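Local coordinates for protein glutathione S-transferase (Vibrio parahaemolyticus, PDB 7MIQ) that probably catalyses the conjugation of glutathione to electrophilic substrates, as a dimeric glutathione S-transferase of the Gtt2 class, at residues A[12-17]-A[64-69]. Numbering follows the deposited sequence. Where two conformers were deposited one is given.
Sequences CKRVSI and CESVAI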
# COMPACT_ATOMS: atom_id res chain seq x y z
N CYS A 12 0.20 -15.68 0.98
CA CYS A 12 1.43 -16.46 0.98
C CYS A 12 1.89 -16.80 -0.43
O CYS A 12 3.09 -16.84 -0.70
CB CYS A 12 1.24 -17.73 1.82
SG CYS A 12 0.91 -17.40 3.57
N LYS A 13 0.95 -17.05 -1.34
CA LYS A 13 1.32 -17.30 -2.73
C LYS A 13 1.98 -16.09 -3.38
O LYS A 13 2.77 -16.24 -4.31
CB LYS A 13 0.09 -17.72 -3.55
CG LYS A 13 -0.40 -19.15 -3.28
CD LYS A 13 0.68 -20.17 -3.59
CE LYS A 13 0.15 -21.59 -3.43
NZ LYS A 13 1.17 -22.61 -3.78
N ARG A 14 1.64 -14.88 -2.92
CA ARG A 14 2.33 -13.70 -3.43
C ARG A 14 3.83 -13.80 -3.19
O ARG A 14 4.63 -13.45 -4.07
CB ARG A 14 1.77 -12.43 -2.79
CG ARG A 14 0.35 -12.08 -3.22
CD ARG A 14 -0.17 -10.87 -2.46
NE ARG A 14 0.37 -9.62 -2.97
CZ ARG A 14 0.08 -8.42 -2.48
NH1 ARG A 14 -0.72 -8.29 -1.43
NH2 ARG A 14 0.60 -7.34 -3.05
N VAL A 15 4.22 -14.29 -2.02
CA VAL A 15 5.64 -14.44 -1.70
C VAL A 15 6.23 -15.64 -2.44
O VAL A 15 7.37 -15.57 -2.92
CB VAL A 15 5.83 -14.57 -0.18
CG1 VAL A 15 7.29 -14.85 0.17
CG2 VAL A 15 5.33 -13.31 0.52
N SER A 16 5.48 -16.74 -2.53
CA SER A 16 5.99 -17.95 -3.17
C SER A 16 6.33 -17.71 -4.64
O SER A 16 7.38 -18.16 -5.12
CB SER A 16 4.98 -19.09 -3.05
OG SER A 16 4.86 -19.54 -1.72
N ILE A 17 5.46 -17.01 -5.36
CA ILE A 17 5.72 -16.73 -6.77
C ILE A 17 6.94 -15.82 -6.92
O ILE A 17 7.79 -16.04 -7.79
CB ILE A 17 4.47 -16.11 -7.42
CG1 ILE A 17 3.31 -17.12 -7.42
CG2 ILE A 17 4.77 -15.64 -8.84
CD1 ILE A 17 1.97 -16.48 -7.77
N CYS A 64 6.59 -9.04 8.46
CA CYS A 64 5.28 -9.40 7.93
C CYS A 64 4.94 -8.45 6.78
O CYS A 64 5.72 -7.56 6.44
CB CYS A 64 4.22 -9.37 9.03
SG CYS A 64 3.78 -7.73 9.66
N GLU A 65 3.75 -8.67 6.18
CA GLU A 65 3.28 -8.02 4.95
C GLU A 65 3.98 -8.62 3.73
O GLU A 65 5.21 -8.59 3.64
CB GLU A 65 3.49 -6.50 4.97
CG GLU A 65 2.56 -5.75 5.90
CD GLU A 65 1.11 -5.86 5.49
OE1 GLU A 65 0.83 -5.89 4.27
OE2 GLU A 65 0.24 -5.91 6.39
N SER A 66 3.20 -9.16 2.79
CA SER A 66 3.78 -9.91 1.68
C SER A 66 4.75 -9.06 0.87
O SER A 66 5.82 -9.54 0.48
CB SER A 66 2.66 -10.44 0.77
OG SER A 66 1.86 -9.39 0.28
N VAL A 67 4.41 -7.79 0.61
CA VAL A 67 5.29 -6.95 -0.20
C VAL A 67 6.58 -6.62 0.55
O VAL A 67 7.66 -6.55 -0.06
CB VAL A 67 4.55 -5.67 -0.64
CG1 VAL A 67 5.48 -4.78 -1.47
CG2 VAL A 67 3.32 -6.03 -1.44
N ALA A 68 6.50 -6.43 1.87
CA ALA A 68 7.71 -6.16 2.64
C ALA A 68 8.63 -7.38 2.67
O ALA A 68 9.86 -7.24 2.62
CB ALA A 68 7.34 -5.74 4.06
N ILE A 69 8.05 -8.58 2.75
CA ILE A 69 8.84 -9.80 2.67
C ILE A 69 9.52 -9.90 1.31
O ILE A 69 10.71 -10.23 1.21
CB ILE A 69 7.96 -11.03 2.95
CG1 ILE A 69 7.48 -11.02 4.41
CG2 ILE A 69 8.70 -12.32 2.63
CD1 ILE A 69 6.39 -12.05 4.71
O HOH W 1 -1.06 -9.91 0.91
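Arg-14 lays one face of its guanidinium over the hydroxyl of Ser-66, whose OG sits 3.1 Å above the plane, displaced toward the rim. Although NH1 of Arg-14 comes within 3.3 Å of that OG, the angle is too poor for a hydrogen bond. A water joins the two groups instead, accepting from Arg-14 NH1 at 2.9 Å and lying 3.0 Å from Ser-66 OG. Ser-66 OG lies between the backbone N and the carbonyl carbon (chi1 58°), on the side of the arginine; the serine has two conformers, and the hydroxyl contact and water bridge belong to this one. The arginine chain bends at chi3 (78°), where NE turns off its line, and NH2 meets Val-67 CG2 obliquely at 3.4 Å. The stronger hold on this charge comes from beyond the pair: NH2 makes a salt bridge to Glu-102 and a hydrogen bond to Thr-166, so the buried cation is tied to two helices of the C-terminal domain. The two methyls of Val-15 divide the apolar work, CG2 resting on the backbone of Ser-66, 3.8 Å from O, and CG1 meeting Ile-69 CG2 at 3.8 Å, with the valine and isoleucine side chains crossing at about a right angle. Consistent with the small serine side chain, the CA atoms of Val-15 and Ser-66 are 6.0 Å apart. Ser-66 follows the N-cap residue Glu-65; in related glutathione transferases such an acidic-serine pair binds the gamma-glutamyl end of glutathione. Within the thioredoxin-like N-terminal domain, helix 10-22 thus meets the first turn of helix 66-76, Val-15 also touches strand 2-5 through Leu-3, helix 88-114 packs on Arg-14 and Val-67, and Arg-99 of the second subunit reaches Val-67.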